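Long-range contact in fucose-specific lectin (Aleuria aurantia, PDB 6GKE), which binds L-fucose on glycans, preferring alpha-1,6-linked core fucose, through five sites set between the blades of a six-bladed beta-propeller: residues 4-16 with 57-69. The protein carries 1 engineered substitution. Numbering follows the deposited sequence.
Sequences FLYTSKIAAISWA and AKLFSPLAAVTWK. With GOL (glycerol), chain J; EDO (1,2-ethanediol), chain I; EDO (1,2-ethanediol), chain B.
Lys9 and Phe60 bury the most surface here, and their one direct hydrogen bond runs from Lys9 NZ to Phe60 O at 2.8 Å. The C=O...N angle is 144°, with the donor tilted out of the carbonyl plane. A bend at chi2 lays the lysine chain along the 58-61 turn: CD passes Ser61 O at 3.5 Å and CG rests on Pro62 CA. A water links Lys9 N to Ser61 O beside it.

The Phe60 ring is bounded by the matching type II turn, Leu5 to Ser8. Leu5 CD2 sits over one face, 4.0 Å from the ring centroid and 23° off its normal, a CH-pi contact; Tyr6 O meets the ring edge near its plane, 3.4 Å from CE1. That carbonyl also accepts Thr7 OG1 and a 1,2-ethanediol hydroxyl. Pro1 of the second subunit packs on Phe60 as well.

Beyond the turns, strands 10-15 and 64-69 run parallel within 11°, their axes 5.6 Å apart, yet no backbone hydrogen bond joins them. The side chains that meet are mostly apolar: Ala11 CB lies 3.9 Å from Ala65 CB, and Ile13 CD1 reaches Thr67 CB at 3.7 Å. Glycerol, probably from the crystallisation liquor, bonds to Ala12 N and Ala65 N, and a water joins Ile10 O to Leu63 O.

These are the innermost strands of adjacent propeller blades, lining the central channel. The chemistry implies that the blades are joined there by apolar contacts and bridging water, with direct polar linkage concentrated at the lysine by the turns.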
loop_
_atom_site.group_PDB
_atom_site.type_symbol
_atom_site.label_atom_id
_atom_site.label_comp_id
_atom_site.label_asym_id
_atom_site.label_seq_id
_atom_site.Cartn_x
_atom_site.Cartn_y
_atom_site.Cartn_z
ATOM N N PHE A 4 5.164 4.953 5.306
ATOM C CA PHE A 4 3.955 5.645 4.841
ATOM C C PHE A 4 2.878 4.607 4.517
ATOM O O PHE A 4 3.068 3.777 3.635
ATOM C CB PHE A 4 4.322 6.465 3.605
ATOM C CG PHE A 4 3.333 7.472 3.066
ATOM C CD1 PHE A 4 2.167 7.848 3.726
ATOM C CD2 PHE A 4 3.633 8.102 1.868
ATOM C CE1 PHE A 4 1.329 8.814 3.184
ATOM C CE2 PHE A 4 2.790 9.057 1.325
ATOM C CZ PHE A 4 1.646 9.424 1.991
ATOM N N LEU A 5 1.739 4.669 5.213
ATOM C CA LEU A 5 0.655 3.738 4.960
ATOM C C LEU A 5 0.095 3.975 3.553
ATOM O O LEU A 5 -0.296 5.088 3.200
ATOM C CB LEU A 5 -0.421 3.949 6.025
ATOM C CG LEU A 5 -1.683 3.100 5.894
ATOM C CD1 LEU A 5 -1.392 1.638 6.194
ATOM C CD2 LEU A 5 -2.759 3.653 6.822
ATOM N N TYR A 6 0.004 2.906 2.764
ATOM C CA TYR A 6 -0.551 3.010 1.417
ATOM C C TYR A 6 -2.045 3.320 1.526
ATOM O O TYR A 6 -2.766 2.611 2.223
ATOM C CB TYR A 6 -0.316 1.726 0.621
ATOM C CG TYR A 6 -1.021 1.678 -0.708
ATOM C CD1 TYR A 6 -0.820 2.658 -1.666
ATOM C CD2 TYR A 6 -1.894 0.646 -1.004
ATOM C CE1 TYR A 6 -1.461 2.609 -2.892
ATOM C CE2 TYR A 6 -2.531 0.575 -2.231
ATOM C CZ TYR A 6 -2.323 1.565 -3.172
ATOM O OH TYR A 6 -2.961 1.474 -4.376
ATOM N N THR A 7 -2.467 4.368 0.817
ATOM C CA THR A 7 -3.832 4.949 0.831
ATOM C C THR A 7 -4.112 5.699 2.138
ATOM O O THR A 7 -5.258 6.049 2.419
ATOM C CB THR A 7 -4.965 3.975 0.449
ATOM O OG1 THR A 7 -5.274 3.047 1.489
ATOM C CG2 THR A 7 -4.668 3.236 -0.835
ATOM N N SER A 8 -3.059 6.056 2.882
ATOM C CA SER A 8 -3.177 7.088 3.904
ATOM C C SER A 8 -3.778 8.353 3.290
ATOM O O SER A 8 -3.412 8.749 2.185
ATOM C CB SER A 8 -1.819 7.419 4.466
ATOM O OG SER A 8 -1.867 8.481 5.406
ATOM N N LYS A 9 -4.609 9.049 4.064
ATOM C CA LYS A 9 -4.941 10.410 3.713
ATOM C C LYS A 9 -3.751 11.311 4.065
ATOM O O LYS A 9 -2.805 10.903 4.736
ATOM C CB LYS A 9 -6.256 10.841 4.368
ATOM C CG LYS A 9 -7.490 10.216 3.728
ATOM C CD LYS A 9 -7.708 8.745 4.031
ATOM C CE LYS A 9 -9.116 8.317 3.675
ATOM N NZ LYS A 9 -9.351 6.875 3.933
ATOM N N ILE A 10 -3.810 12.539 3.557
ATOM C CA ILE A 10 -2.747 13.517 3.710
ATOM C C ILE A 10 -3.394 14.840 4.113
ATOM O O ILE A 10 -4.481 15.164 3.657
ATOM C CB ILE A 10 -1.930 13.681 2.410
ATOM C CG1 ILE A 10 -1.468 12.337 1.846
ATOM C CG2 ILE A 10 -0.756 14.624 2.621
ATOM C CD1 ILE A 10 -0.893 12.425 0.450
ATOM N N ALA A 11 -2.715 15.624 4.949
ATOM C CA ALA A 11 -3.127 17.003 5.231
ATOM C C ALA A 11 -1.882 17.882 5.231
ATOM O O ALA A 11 -0.812 17.424 5.596
ATOM C CB ALA A 11 -3.865 17.101 6.546
ATOM N N ALA A 12 -2.036 19.141 4.824
ATOM C CA ALA A 12 -0.884 20.016 4.683
ATOM C C ALA A 12 -1.254 21.459 5.019
ATOM O O ALA A 12 -2.361 21.909 4.742
ATOM C CB ALA A 12 -0.337 19.928 3.283
ATOM N N ILE A 13 -0.266 22.176 5.562
ATOM C CA ILE A 13 -0.387 23.584 5.935
ATOM C C ILE A 13 0.904 24.308 5.539
ATOM O O ILE A 13 1.955 23.695 5.348
ATOM C CB ILE A 13 -0.675 23.756 7.442
ATOM C CG1 ILE A 13 0.414 23.092 8.291
ATOM C CG2 ILE A 13 -2.072 23.261 7.790
ATOM C CD1 ILE A 13 0.317 23.339 9.778
ATOM N N SER A 14 0.804 25.633 5.460
ATOM C CA SER A 14 1.921 26.480 5.083
ATOM C C SER A 14 1.702 27.864 5.688
ATOM O O SER A 14 0.556 28.317 5.776
ATOM C CB SER A 14 2.031 26.557 3.571
ATOM O OG SER A 14 3.156 27.304 3.131
ATOM N N TRP A 15 2.792 28.534 6.067
ATOM C CA TRP A 15 2.703 29.918 6.496
ATOM C C TRP A 15 3.985 30.661 6.127
ATOM O O TRP A 15 5.064 30.086 6.054
ATOM C CB TRP A 15 2.375 30.052 7.991
ATOM C CG TRP A 15 3.398 29.519 8.946
ATOM C CD1 TRP A 15 4.368 30.224 9.597
ATOM C CD2 TRP A 15 3.508 28.166 9.422
ATOM N NE1 TRP A 15 5.081 29.402 10.424
ATOM C CE2 TRP A 15 4.579 28.134 10.341
ATOM C CE3 TRP A 15 2.826 26.973 9.148
ATOM C CZ2 TRP A 15 4.978 26.963 10.984
ATOM C CZ3 TRP A 15 3.221 25.815 9.783
ATOM C CH2 TRP A 15 4.280 25.813 10.693
ATOM N N ALA A 16 3.830 31.965 5.899
ATOM C CA ALA A 16 4.951 32.844 5.618
ATOM C C ALA A 16 5.807 33.004 6.880
ATOM O O ALA A 16 5.273 33.067 7.977
ATOM C CB ALA A 16 4.435 34.171 5.123
ATOM N N ALA A 57 -4.868 7.702 15.055
ATOM C CA ALA A 57 -6.219 7.644 14.545
ATOM C C ALA A 57 -6.487 6.218 14.072
ATOM O O ALA A 57 -5.563 5.410 13.976
ATOM C CB ALA A 57 -6.391 8.645 13.431
ATOM N N LYS A 58 -7.742 5.915 13.737
ATOM C CA LYS A 58 -8.016 4.618 13.146
ATOM C C LYS A 58 -7.166 4.468 11.884
ATOM O O LYS A 58 -6.842 5.447 11.216
ATOM C CB LYS A 58 -9.500 4.431 12.819
ATOM C CG LYS A 58 -10.022 5.159 11.586
ATOM C CD LYS A 58 -11.426 4.731 11.227
ATOM C CE LYS A 58 -11.928 5.342 9.939
ATOM N NZ LYS A 58 -13.253 4.782 9.584
ATOM N N LEU A 59 -6.804 3.230 11.555
ATOM C CA LEU A 59 -6.083 3.003 10.314
ATOM C C LEU A 59 -6.946 3.511 9.153
ATOM O O LEU A 59 -8.149 3.274 9.117
ATOM C CB LEU A 59 -5.719 1.524 10.150
ATOM C CG LEU A 59 -4.405 1.082 10.797
ATOM C CD1 LEU A 59 -3.203 1.709 10.108
ATOM C CD2 LEU A 59 -4.357 1.365 12.285
ATOM N N PHE A 60 -6.306 4.215 8.212
ATOM C CA PHE A 60 -6.951 4.798 7.015
ATOM C C PHE A 60 -7.904 5.936 7.407
ATOM O O PHE A 60 -8.779 6.306 6.632
ATOM C CB PHE A 60 -7.640 3.724 6.159
ATOM C CG PHE A 60 -6.742 2.551 5.865
ATOM C CD1 PHE A 60 -5.796 2.620 4.857
ATOM C CD2 PHE A 60 -6.812 1.391 6.620
ATOM C CE1 PHE A 60 -4.939 1.560 4.611
ATOM C CE2 PHE A 60 -5.962 0.325 6.366
ATOM C CZ PHE A 60 -5.025 0.414 5.364
ATOM N N SER A 61 -7.681 6.548 8.572
ATOM C CA SER A 61 -8.454 7.698 8.995
ATOM C C SER A 61 -8.364 8.810 7.963
ATOM O O SER A 61 -7.283 9.114 7.448
ATOM C CB SER A 61 -7.939 8.234 10.306
ATOM O OG SER A 61 -8.612 9.428 10.692
ATOM N N PRO A 62 -9.459 9.560 7.734
ATOM C CA PRO A 62 -9.330 10.821 7.014
ATOM C C PRO A 62 -8.531 11.816 7.869
ATOM O O PRO A 62 -8.404 11.640 9.089
ATOM C CB PRO A 62 -10.785 11.244 6.804
ATOM C CG PRO A 62 -11.490 10.684 8.017
ATOM C CD PRO A 62 -10.826 9.343 8.247
ATOM N N LEU A 63 -7.985 12.843 7.212
ATOM C CA LEU A 63 -7.178 13.876 7.863
ATOM C C LEU A 63 -7.527 15.238 7.262
ATOM O O LEU A 63 -7.836 15.355 6.075
ATOM C CB LEU A 63 -5.682 13.636 7.654
ATOM C CG LEU A 63 -5.088 12.379 8.284
ATOM C CD1 LEU A 63 -3.642 12.207 7.841
ATOM C CD2 LEU A 63 -5.178 12.409 9.804
ATOM N N ALA A 64 -7.400 16.274 8.093
ATOM C CA ALA A 64 -7.436 17.660 7.652
ATOM C C ALA A 64 -6.618 18.475 8.653
ATOM O O ALA A 64 -6.407 18.028 9.775
ATOM C CB ALA A 64 -8.859 18.171 7.545
ATOM N N ALA A 65 -6.167 19.663 8.258
ATOM C CA ALA A 65 -5.371 20.479 9.167
ATOM C C ALA A 65 -5.509 21.958 8.826
ATOM O O ALA A 65 -5.675 22.317 7.656
ATOM C CB ALA A 65 -3.921 20.066 9.122
ATOM N N VAL A 66 -5.391 22.793 9.866
ATOM C CA VAL A 66 -5.361 24.257 9.733
ATOM C C VAL A 66 -4.296 24.827 10.669
ATOM O O VAL A 66 -3.868 24.171 11.620
ATOM C CB VAL A 66 -6.727 24.899 10.037
ATOM C CG1 VAL A 66 -7.786 24.468 9.038
ATOM C CG2 VAL A 66 -7.190 24.624 11.463
ATOM N N THR A 67 -3.914 26.080 10.410
ATOM C CA THR A 67 -2.918 26.761 11.220
ATOM C C THR A 67 -3.190 28.265 11.234
ATOM O O THR A 67 -3.772 28.818 10.307
ATOM C CB THR A 67 -1.506 26.455 10.703
ATOM O OG1 THR A 67 -0.511 26.967 11.592
ATOM C CG2 THR A 67 -1.243 27.029 9.327
ATOM N N TRP A 68 -2.733 28.911 12.303
ATOM C CA TRP A 68 -2.714 30.364 12.422
ATOM C C TRP A 68 -1.658 30.718 13.472
ATOM O O TRP A 68 -1.183 29.841 14.193
ATOM C CB TRP A 68 -4.095 30.941 12.781
ATOM C CG TRP A 68 -4.569 30.577 14.157
ATOM C CD1 TRP A 68 -4.487 31.331 15.290
ATOM C CD2 TRP A 68 -5.188 29.338 14.551
ATOM N NE1 TRP A 68 -5.007 30.651 16.357
ATOM C CE2 TRP A 68 -5.442 29.425 15.935
ATOM C CE3 TRP A 68 -5.557 28.169 13.875
ATOM C CZ2 TRP A 68 -6.030 28.387 16.653
ATOM C CZ3 TRP A 68 -6.147 27.143 14.583
ATOM C CH2 TRP A 68 -6.374 27.252 15.956
ATOM N N LYS A 69 -1.302 32.000 13.545
ATOM C CA LYS A 69 -0.354 32.463 14.537
ATOM C C LYS A 69 -1.119 33.112 15.694
ATOM O O LYS A 69 -2.068 33.844 15.490
ATOM C CB LYS A 69 0.654 33.423 13.902
ATOM C CG LYS A 69 1.783 33.850 14.826
ATOM C CD LYS A 69 2.960 34.468 14.099
ATOM C CE LYS A 69 2.562 35.537 13.102
ATOM N NZ LYS A 69 3.742 36.248 12.552
HETATM C C1 GOL J . -5.648 20.975 4.861
HETATM O O1 GOL J . -6.516 19.932 5.347
HETATM C C2 GOL J . -5.001 20.492 3.568
HETATM O O2 GOL J . -4.710 19.128 3.769
HETATM C C3 GOL J . -6.074 20.626 2.479
HETATM O O3 GOL J . -5.763 19.930 1.265
HETATM C C1 EDO I . -2.140 -0.277 2.956
HETATM O O1 EDO I . -3.093 -0.163 1.903
HETATM C C2 EDO I . -1.290 -1.538 3.107
HETATM O O2 EDO I . 0.082 -1.235 3.535
HETATM C C1 EDO B . 2.785 -0.378 2.345
HETATM O O1 EDO B . 3.458 -0.208 1.101
HETATM C C2 EDO B . 2.031 0.785 2.990
HETATM O O2 EDO B . 0.790 0.349 3.644
HETATM O O HOH W 1 -5.103 7.724 6.605
HETATM O O HOH W 2 -6.569 16.924 4.171
#